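Hypothetical oxidoreductase YDHF (Escherichia coli, PDB 1OG6) binds NADPH and probably works as an oxidoreductase of the aldo-keto reductase family, built on an alpha/beta barrel. Local coordinates at residues Q3-A8 with F14-M19; S184-P189 with G214-N219; P206-C211 with A248-L253. All coordinates share one frame; numbering follows the deposited sequence.

Interaction 1: residues Q3-A8 with F14-M19; sequences QRITIA and FSRFVM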
# COMPACT_ATOMS: atom_id res chain seq x y z
N GLN C 3 14.21 -27.91 13.62
CA GLN C 3 15.17 -27.32 12.71
C GLN C 3 15.59 -25.93 13.17
O GLN C 3 14.92 -25.32 14.01
CB GLN C 3 14.56 -27.25 11.30
CG GLN C 3 15.53 -26.81 10.23
CD GLN C 3 16.77 -27.68 10.18
OE1 GLN C 3 16.68 -28.90 10.05
NE2 GLN C 3 17.94 -27.05 10.28
N ARG C 4 16.70 -25.45 12.64
CA ARG C 4 17.21 -24.14 12.97
C ARG C 4 16.94 -23.26 11.76
O ARG C 4 16.87 -23.77 10.65
CB ARG C 4 18.71 -24.22 13.23
CG ARG C 4 19.10 -25.34 14.18
CD ARG C 4 19.66 -24.79 15.47
NE ARG C 4 18.66 -24.09 16.27
CZ ARG C 4 18.90 -22.96 16.92
NH1 ARG C 4 20.09 -22.40 16.86
NH2 ARG C 4 17.94 -22.38 17.62
N ILE C 5 16.79 -21.96 11.96
CA ILE C 5 16.51 -21.08 10.84
C ILE C 5 17.00 -19.65 11.03
O ILE C 5 16.54 -18.94 11.93
CB ILE C 5 15.00 -21.06 10.54
CG1 ILE C 5 14.71 -20.15 9.35
CG2 ILE C 5 14.22 -20.61 11.76
CD1 ILE C 5 13.28 -20.22 8.85
N THR C 6 17.94 -19.22 10.19
CA THR C 6 18.47 -17.86 10.26
C THR C 6 17.33 -16.94 9.83
O THR C 6 16.94 -16.92 8.67
CB THR C 6 19.66 -17.69 9.30
OG1 THR C 6 20.78 -18.44 9.79
CG2 THR C 6 20.06 -16.23 9.18
N ILE C 7 16.79 -16.17 10.78
CA ILE C 7 15.66 -15.30 10.49
C ILE C 7 15.82 -14.18 9.46
O ILE C 7 14.88 -13.86 8.76
CB ILE C 7 15.11 -14.72 11.80
CG1 ILE C 7 16.18 -13.91 12.51
CG2 ILE C 7 14.64 -15.84 12.70
CD1 ILE C 7 15.70 -13.26 13.78
N ALA C 8 17.00 -13.59 9.36
CA ALA C 8 17.20 -12.51 8.39
C ALA C 8 18.52 -12.72 7.68
O ALA C 8 19.18 -13.73 7.90
CB ALA C 8 17.20 -11.18 9.11
N PHE C 14 17.41 -18.81 14.85
CA PHE C 14 16.44 -19.19 15.85
C PHE C 14 15.97 -20.61 15.60
O PHE C 14 16.29 -21.20 14.58
CB PHE C 14 15.23 -18.25 15.82
CG PHE C 14 15.50 -16.89 16.39
CD1 PHE C 14 16.44 -16.70 17.39
CD2 PHE C 14 14.77 -15.79 15.97
CE1 PHE C 14 16.64 -15.45 17.96
CE2 PHE C 14 14.97 -14.54 16.53
CZ PHE C 14 15.90 -14.37 17.52
N SER C 15 15.21 -21.16 16.54
CA SER C 15 14.67 -22.50 16.41
C SER C 15 13.31 -22.25 15.77
O SER C 15 12.59 -21.40 16.23
CB SER C 15 14.49 -23.14 17.78
OG SER C 15 13.49 -22.46 18.51
N ARG C 16 12.97 -22.98 14.71
CA ARG C 16 11.70 -22.76 14.03
C ARG C 16 10.46 -22.56 14.89
O ARG C 16 9.52 -21.88 14.47
CB ARG C 16 11.44 -23.85 13.01
CG ARG C 16 10.33 -23.48 12.05
CD ARG C 16 10.38 -24.31 10.78
NE ARG C 16 9.38 -23.84 9.83
CZ ARG C 16 9.31 -22.58 9.39
NH1 ARG C 16 8.36 -22.24 8.52
NH2 ARG C 16 10.18 -21.69 9.81
N PHE C 17 10.42 -23.17 16.07
CA PHE C 17 9.28 -22.96 16.98
C PHE C 17 9.86 -22.18 18.15
O PHE C 17 10.82 -22.62 18.78
CB PHE C 17 8.69 -24.28 17.50
CG PHE C 17 7.61 -24.86 16.62
CD1 PHE C 17 7.92 -25.67 15.53
CD2 PHE C 17 6.27 -24.62 16.89
CE1 PHE C 17 6.91 -26.24 14.73
CE2 PHE C 17 5.26 -25.19 16.09
CZ PHE C 17 5.59 -25.99 15.01
N VAL C 18 9.28 -21.01 18.40
CA VAL C 18 9.70 -20.12 19.48
C VAL C 18 8.79 -20.38 20.68
O VAL C 18 7.60 -20.65 20.51
CB VAL C 18 9.54 -18.65 19.05
CG1 VAL C 18 9.98 -17.73 20.15
CG2 VAL C 18 10.34 -18.38 17.80
N MET C 19 9.32 -20.31 21.90
CA MET C 19 8.52 -20.54 23.10
C MET C 19 8.16 -19.18 23.70
O MET C 19 9.03 -18.40 24.05
CB MET C 19 9.32 -21.36 24.10
CG MET C 19 8.54 -22.52 24.70
SD MET C 19 7.05 -21.97 25.52
CE MET C 19 6.11 -23.44 25.58

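Interaction 2: residues S184-P189 with G214-N219; sequences SPVHQP and GGRLFN. With NAP (NADP nicotinamide-adenine-dinucleotide phosphate), chain F.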
# COMPACT_ATOMS: atom_id res chain seq x y z
N SER C 184 -2.87 -16.85 11.62
CA SER C 184 -3.61 -18.06 11.97
C SER C 184 -4.81 -18.11 11.05
O SER C 184 -5.22 -17.08 10.52
CB SER C 184 -4.08 -18.02 13.42
OG SER C 184 -5.02 -16.98 13.63
N PRO C 185 -5.38 -19.30 10.84
CA PRO C 185 -6.55 -19.44 9.95
C PRO C 185 -7.67 -18.45 10.28
O PRO C 185 -8.46 -18.10 9.40
CB PRO C 185 -6.97 -20.89 10.18
CG PRO C 185 -5.68 -21.57 10.52
CD PRO C 185 -5.03 -20.59 11.46
N VAL C 186 -7.74 -18.02 11.54
CA VAL C 186 -8.77 -17.08 11.97
C VAL C 186 -8.38 -15.62 11.72
O VAL C 186 -9.24 -14.75 11.65
CB VAL C 186 -9.09 -17.24 13.48
CG1 VAL C 186 -9.43 -18.68 13.78
CG2 VAL C 186 -7.92 -16.77 14.31
N HIS C 187 -7.08 -15.36 11.58
CA HIS C 187 -6.61 -14.00 11.31
C HIS C 187 -5.68 -14.04 10.10
O HIS C 187 -4.48 -14.25 10.25
CB HIS C 187 -5.87 -13.45 12.53
CG HIS C 187 -5.62 -11.98 12.45
ND1 HIS C 187 -6.63 -11.05 12.47
CD2 HIS C 187 -4.47 -11.28 12.29
CE1 HIS C 187 -6.12 -9.84 12.33
NE2 HIS C 187 -4.81 -9.95 12.22
N GLN C 188 -6.24 -13.82 8.92
CA GLN C 188 -5.45 -13.87 7.69
C GLN C 188 -5.30 -12.57 6.89
O GLN C 188 -5.09 -12.63 5.68
CB GLN C 188 -6.02 -14.92 6.75
CG GLN C 188 -6.23 -16.28 7.36
CD GLN C 188 -6.98 -17.21 6.44
OE1 GLN C 188 -7.62 -18.15 6.90
NE2 GLN C 188 -6.90 -16.97 5.14
N PRO C 189 -5.40 -11.40 7.53
CA PRO C 189 -5.24 -10.22 6.68
C PRO C 189 -3.80 -10.01 6.19
O PRO C 189 -3.57 -9.66 5.04
CB PRO C 189 -5.72 -9.08 7.57
CG PRO C 189 -5.33 -9.55 8.94
CD PRO C 189 -5.73 -11.01 8.91
N GLY C 214 -5.17 -17.14 20.13
CA GLY C 214 -5.11 -16.89 21.56
C GLY C 214 -5.81 -17.96 22.39
O GLY C 214 -5.99 -17.79 23.59
N GLY C 215 -6.18 -19.06 21.74
CA GLY C 215 -6.86 -20.13 22.44
C GLY C 215 -8.35 -20.15 22.17
O GLY C 215 -9.03 -21.12 22.51
N ARG C 216 -8.86 -19.09 21.56
CA ARG C 216 -10.28 -19.01 21.26
C ARG C 216 -10.61 -19.79 19.99
O ARG C 216 -11.62 -19.54 19.33
CB ARG C 216 -10.73 -17.55 21.13
CG ARG C 216 -10.35 -16.86 19.83
CD ARG C 216 -11.00 -15.48 19.77
NE ARG C 216 -10.97 -14.89 18.43
CZ ARG C 216 -9.86 -14.52 17.80
NH1 ARG C 216 -8.67 -14.67 18.38
NH2 ARG C 216 -9.93 -13.99 16.58
N LEU C 217 -9.74 -20.73 19.64
CA LEU C 217 -9.95 -21.55 18.46
C LEU C 217 -10.78 -22.76 18.87
O LEU C 217 -11.61 -23.25 18.10
CB LEU C 217 -8.61 -22.03 17.89
CG LEU C 217 -8.66 -23.02 16.72
CD1 LEU C 217 -9.11 -22.29 15.46
CD2 LEU C 217 -7.29 -23.66 16.52
N PHE C 218 -10.55 -23.24 20.09
CA PHE C 218 -11.25 -24.40 20.61
C PHE C 218 -12.47 -24.02 21.44
O PHE C 218 -13.31 -24.86 21.74
CB PHE C 218 -10.31 -25.24 21.49
CG PHE C 218 -8.85 -25.12 21.13
CD1 PHE C 218 -8.13 -23.98 21.47
CD2 PHE C 218 -8.21 -26.15 20.45
CE1 PHE C 218 -6.78 -23.87 21.14
CE2 PHE C 218 -6.86 -26.05 20.12
CZ PHE C 218 -6.14 -24.90 20.47
N ASN C 219 -12.55 -22.74 21.80
CA ASN C 219 -13.65 -22.24 22.61
C ASN C 219 -14.68 -21.42 21.83
O ASN C 219 -15.88 -21.66 21.96
CB ASN C 219 -13.09 -21.40 23.77
CG ASN C 219 -12.19 -22.22 24.70
OD1 ASN C 219 -12.64 -23.18 25.33
ND2 ASN C 219 -10.91 -21.85 24.77
PA NAP F . -1.65 -19.07 21.06
O1A NAP F . -2.83 -18.83 20.32
O2A NAP F . -0.48 -19.92 20.62
O5B NAP F . -2.04 -19.65 22.51
C5B NAP F . -3.01 -20.72 22.56
C4B NAP F . -3.67 -20.58 23.97
O4B NAP F . -4.68 -21.66 23.96
C3B NAP F . -2.76 -20.94 25.17
O3B NAP F . -3.05 -19.96 26.17
C2B NAP F . -3.15 -22.33 25.63
O2B NAP F . -3.27 -22.44 27.05
C1B NAP F . -4.52 -22.63 24.96
N9A NAP F . -4.51 -23.96 24.39
C8A NAP F . -3.56 -24.65 23.66
N7A NAP F . -3.91 -25.87 23.30
C5A NAP F . -5.19 -25.98 23.83
C6A NAP F . -6.10 -27.06 23.77
N6A NAP F . -5.91 -28.25 23.18
N1A NAP F . -7.34 -26.88 24.41
N3A NAP F . -6.78 -24.60 25.13
C4A NAP F . -5.57 -24.80 24.50
O3 NAP F . -0.99 -17.67 21.41
PN NAP F . -1.10 -16.73 22.67
O1N NAP F . -1.84 -15.46 22.64
O2N NAP F . -0.02 -17.03 23.66
O5D NAP F . -0.06 -15.78 21.86
C5D NAP F . 1.13 -16.29 21.13
C4D NAP F . 2.42 -15.73 21.69
O4D NAP F . 2.87 -14.53 20.99
C3D NAP F . 2.48 -15.38 23.22
O3D NAP F . 3.04 -16.45 23.99
O2D NAP F . 4.60 -14.23 23.81
C1D NAP F . 3.31 -13.51 21.94
N1N NAP F . 2.48 -12.26 21.72
C2N NAP F . 2.99 -11.17 20.96
C3N NAP F . 2.20 -10.03 20.81
C7N NAP F . 2.74 -8.85 19.99
O7N NAP F . 2.03 -7.89 19.90
N7N NAP F . 3.92 -8.90 19.43
C4N NAP F . 0.87 -9.93 21.43
C5N NAP F . 0.40 -11.05 22.18
C6N NAP F . 1.19 -12.22 22.34
P2B NAP F . -2.82 -23.75 27.89
O1X NAP F . -1.41 -24.28 28.13
O2X NAP F . -3.93 -24.08 28.86
O3X NAP F . -2.28 -22.65 28.77
O HOH W 1 -8.69 -12.19 13.98

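Interaction 3: residues P206-C211 with A248-L253; sequences PMAWSC and AWVLRL. With NAP (NADP nicotinamide-adenine-dinucleotide phosphate), chain F.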
# COMPACT_ATOMS: atom_id res chain seq x y z
N PRO C 206 9.16 -13.87 9.77
CA PRO C 206 8.21 -13.34 10.75
C PRO C 206 7.83 -14.34 11.82
O PRO C 206 7.41 -15.44 11.50
CB PRO C 206 7.00 -13.00 9.89
CG PRO C 206 6.99 -14.12 8.95
CD PRO C 206 8.45 -14.21 8.52
N MET C 207 7.97 -13.95 13.08
CA MET C 207 7.58 -14.81 14.19
C MET C 207 6.08 -14.63 14.25
O MET C 207 5.59 -13.51 14.31
CB MET C 207 8.25 -14.32 15.48
CG MET C 207 9.76 -14.41 15.41
SD MET C 207 10.66 -13.56 16.70
CE MET C 207 10.23 -14.53 18.13
N ALA C 208 5.32 -15.72 14.19
CA ALA C 208 3.87 -15.60 14.17
C ALA C 208 3.22 -15.82 15.52
O ALA C 208 3.39 -16.87 16.12
CB ALA C 208 3.30 -16.58 13.16
N TRP C 209 2.47 -14.84 15.99
CA TRP C 209 1.82 -15.00 17.28
C TRP C 209 0.35 -15.34 17.23
O TRP C 209 -0.34 -15.07 16.24
CB TRP C 209 2.05 -13.79 18.19
CG TRP C 209 1.62 -12.43 17.69
CD1 TRP C 209 2.40 -11.50 17.06
CD2 TRP C 209 0.36 -11.78 17.95
NE1 TRP C 209 1.71 -10.31 16.92
CE2 TRP C 209 0.46 -10.46 17.46
CE3 TRP C 209 -0.84 -12.20 18.55
CZ2 TRP C 209 -0.60 -9.55 17.55
CZ3 TRP C 209 -1.90 -11.29 18.64
CH2 TRP C 209 -1.77 -9.98 18.14
N SER C 210 -0.11 -15.96 18.31
CA SER C 210 -1.50 -16.39 18.47
C SER C 210 -2.01 -17.22 17.30
O SER C 210 -3.09 -16.96 16.77
CB SER C 210 -2.39 -15.17 18.69
OG SER C 210 -2.08 -14.53 19.92
N CYS C 211 -1.22 -18.22 16.91
CA CYS C 211 -1.59 -19.11 15.81
C CYS C 211 -2.89 -19.80 16.14
O CYS C 211 -3.63 -20.22 15.25
CB CYS C 211 -0.53 -20.18 15.58
SG CYS C 211 1.09 -19.51 15.20
N ALA C 248 0.69 -26.13 11.19
CA ALA C 248 1.30 -26.56 9.93
C ALA C 248 0.78 -25.68 8.80
O ALA C 248 1.53 -25.31 7.89
CB ALA C 248 0.96 -28.03 9.65
N TRP C 249 -0.51 -25.37 8.88
CA TRP C 249 -1.15 -24.50 7.90
C TRP C 249 -0.33 -23.23 7.87
O TRP C 249 -0.06 -22.66 6.82
CB TRP C 249 -2.57 -24.17 8.35
CG TRP C 249 -3.29 -23.28 7.39
CD1 TRP C 249 -3.97 -23.65 6.27
CD2 TRP C 249 -3.36 -21.85 7.44
NE1 TRP C 249 -4.46 -22.55 5.62
CE2 TRP C 249 -4.10 -21.43 6.32
CE3 TRP C 249 -2.87 -20.89 8.33
CZ2 TRP C 249 -4.35 -20.08 6.06
CZ3 TRP C 249 -3.13 -19.55 8.07
CH2 TRP C 249 -3.86 -19.16 6.94
N VAL C 250 0.08 -22.80 9.07
CA VAL C 250 0.89 -21.60 9.26
C VAL C 250 2.32 -21.86 8.80
O VAL C 250 2.92 -21.09 8.07
CB VAL C 250 0.92 -21.20 10.76
CG1 VAL C 250 1.77 -19.98 10.95
CG2 VAL C 250 -0.48 -20.95 11.27
N LEU C 251 2.85 -22.98 9.26
CA LEU C 251 4.21 -23.37 8.96
C LEU C 251 4.54 -23.38 7.47
O LEU C 251 5.70 -23.15 7.10
CB LEU C 251 4.48 -24.76 9.56
CG LEU C 251 5.75 -25.04 10.36
CD1 LEU C 251 6.07 -23.91 11.30
CD2 LEU C 251 5.54 -26.31 11.12
N ARG C 252 3.55 -23.63 6.62
CA ARG C 252 3.85 -23.71 5.19
C ARG C 252 3.67 -22.48 4.30
O ARG C 252 3.68 -22.61 3.08
CB ARG C 252 3.13 -24.90 4.56
CG ARG C 252 1.79 -24.63 3.94
CD ARG C 252 1.51 -25.65 2.84
NE ARG C 252 2.26 -25.37 1.61
CZ ARG C 252 2.30 -26.16 0.55
NH1 ARG C 252 1.64 -27.31 0.54
NH2 ARG C 252 3.00 -25.80 -0.52
N LEU C 253 3.51 -21.31 4.89
CA LEU C 253 3.38 -20.09 4.11
C LEU C 253 4.78 -19.82 3.54
O LEU C 253 5.79 -20.11 4.19
CB LEU C 253 2.90 -18.96 5.01
CG LEU C 253 1.44 -19.15 5.44
CD1 LEU C 253 1.09 -18.17 6.52
CD2 LEU C 253 0.53 -18.97 4.26
PA NAP F . -1.65 -19.07 21.06
O1A NAP F . -2.83 -18.83 20.32
O2A NAP F . -0.48 -19.92 20.62
O5B NAP F . -2.04 -19.65 22.51
C5B NAP F . -3.01 -20.72 22.56
C4B NAP F . -3.67 -20.58 23.97
O4B NAP F . -4.68 -21.66 23.96
C3B NAP F . -2.76 -20.94 25.17
O3B NAP F . -3.05 -19.96 26.17
C2B NAP F . -3.15 -22.33 25.63
O2B NAP F . -3.27 -22.44 27.05
C1B NAP F . -4.52 -22.63 24.96
N9A NAP F . -4.51 -23.96 24.39
C8A NAP F . -3.56 -24.65 23.66
N7A NAP F . -3.91 -25.87 23.30
C5A NAP F . -5.19 -25.98 23.83
C6A NAP F . -6.10 -27.06 23.77
N6A NAP F . -5.91 -28.25 23.18
N1A NAP F . -7.34 -26.88 24.41
N3A NAP F . -6.78 -24.60 25.13
C4A NAP F . -5.57 -24.80 24.50
O3 NAP F . -0.99 -17.67 21.41
PN NAP F . -1.10 -16.73 22.67
O1N NAP F . -1.84 -15.46 22.64
O2N NAP F . -0.02 -17.03 23.66
O5D NAP F . -0.06 -15.78 21.86
C5D NAP F . 1.13 -16.29 21.13
C4D NAP F . 2.42 -15.73 21.69
O4D NAP F . 2.87 -14.53 20.99
C3D NAP F . 2.48 -15.38 23.22
O3D NAP F . 3.04 -16.45 23.99
O2D NAP F . 4.60 -14.23 23.81
C1D NAP F . 3.31 -13.51 21.94
N1N NAP F . 2.48 -12.26 21.72
C2N NAP F . 2.99 -11.17 20.96
C3N NAP F . 2.20 -10.03 20.81
C7N NAP F . 2.74 -8.85 19.99
O7N NAP F . 2.03 -7.89 19.90
N7N NAP F . 3.92 -8.90 19.43
C4N NAP F . 0.87 -9.93 21.43
C5N NAP F . 0.40 -11.05 22.18
C6N NAP F . 1.19 -12.22 22.34
P2B NAP F . -2.82 -23.75 27.89
O1X NAP F . -1.41 -24.28 28.13
O2X NAP F . -3.93 -24.08 28.86
O3X NAP F . -2.28 -22.65 28.77

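Interaction 1: residues Q3-A8 with F14-M19
Arg-4 and Ser-15 face each other as an antiparallel non-hydrogen-bonded pair, and the next pair along, Ile-5 with Phe-14, is hydrogen-bonded. Ile-5 N gives its hydrogen to Phe-14 O at 2.8 Å, Phe-14 N returns one to Ile-5 O at 3.0 Å, and Arg-16 N reaches Gln-3 O at 3.1 Å. The Arg-4 chain bends at chi2 and chi3 (-114° and 68°), which folds its guanidinium back over the partner strand: one face lies above Phe-14 O, and Ser-15 CB sits at the edge, in plane. An arginine suits this partly exposed edge of the hairpin because its long chain can pack on backbone while its nitrogens reach Glu-13 and Glu-79 in salt bridges. Ile-5 and Phe-14 put their apolar side chains on the other face of the hairpin. Ile-5 has CG1 anti to the backbone N (chi1 -179°), and from there CD1 extends to Arg-16 NH2, 3.6 Å away. The extended Arg-16 chain carries NH1 to the carbonyl of Leu-251. Ile-7 crosses the Phe-14 ring at an angle in apolar contact. This is a beta hairpin, 4-6 with 13-20, of the kind that closes the N-terminal end of the barrel in aldo-keto reductases.

Interaction 2: residues S184-P189 with G214-N219
Val-186 meets the 214-219 segment with both of its methyl groups, one for each of two successive residues. CG1 lies 4.0 Å from Leu-217 CD1, while CG2 lies 4.1 Å from Arg-216 NH2. A beta-branched residue suits the place, its two branches serving two neighbours; Phe-223 and Leu-226 add apolar surroundings. Val-186 is carried there by a type I beta turn, Ser-184 to His-187, closed by His-187 N to Ser-184 O at 2.7 Å. This turn follows barrel strand 179-182, while its partner segment belongs to the long cofactor-binding loop after strand 207-209, as expected of an aldo-keto reductase.

From CB of Arg-216, CG is lodged between the backbone N and the carbonyl carbon (chi1 76°), and the chain runs straight from CG to NE, which has a long, weak ion pair with Asp-220. Beyond CZ, NH1 bonds weakly to the carbonyl of Gly-213, and NH2 passes Val-186 CG2 to a water at the guanidinium edge. That water is 2.8 Å from His-187 ND1 and bridges the segments, though weakly to NH2.

Gly-214 N donates to NADP O1A at 2.9 Å. A CB on Gly-215 would be jammed against the preceding carbonyl O and would hit the adenosine ribose O4B of NADP. Phe-218 lays one ring face over the adenine, with C6A above the ring centre, while Leu-217 CB lies off-centre over the opposite face.

Interaction 3: residues P206-C211 with A248-L253
A single side chain, Val-250, supplies everything the helix segment offers here: its CG1 lies 4.3 Å from Ala-208 CB and equally far from Cys-211 SG. A chi1 of 179° sets CG1 anti to the amide nitrogen and presents this methyl to both residues, while CG2 turns to the edge of the Trp-249 ring. Small partners suit the place. Ala-208 gives one methyl on the strand side facing the helix, and Cys-211 a compact, weakly polar sulfur that tolerates an apolar neighbour; all three residues are buried.

Strand 207-209 is a parallel barrel strand, hydrogen-bonded on one side to Val-181 and on the other to Leu-258 and Ile-260, and helix 242-251 packs against its outside in the alpha/beta (TIM) barrel manner. Further along, the chain enters the cofactor site. Trp-209 has its CG between the backbone N and the carbonyl carbon (chi1 57°), which brings the indole face under the nicotinamide, with NADP C3N 3.7 Å above the plane and over its centre. Asn-159 accepts a hydrogen bond from NE1, which helps hold the ring's rotation. A leucine in place of Trp-209 would probably leave the nicotinamide without its flat stacking partner and Asn-159 OD1 without its indole donor.

Ser-210 OG lies at the indole edge, 2.9 Å from NADP O1N and 3.1 Å from O5D, two acceptors that compete for its one proton.

Interaction 3 is the buried, apolar contact, made by Val-250 against small residues of the barrel strand and the chain after it. Interactions 1 and 2 are partly buried and involve arginines: in interaction 1 backbone hydrogen bonds hold a hairpin, and Arg-4 adds salt bridges, one to strand 79-87, whereas interaction 2 joins a turn to the short helical segment of the cofactor-binding loop by methyl packing and a water. Interactions 1 and 3 reach the same sheet and touch, Val-18 packing on Met-207. Interactions 2 and 3 touch where Trp-249 meets Pro-185. Of NADP, segment 206-211 meets the nicotinamide and the phosphate next to it, segment 214-219 the other phosphate and the adenosine half; interaction 1 stands apart.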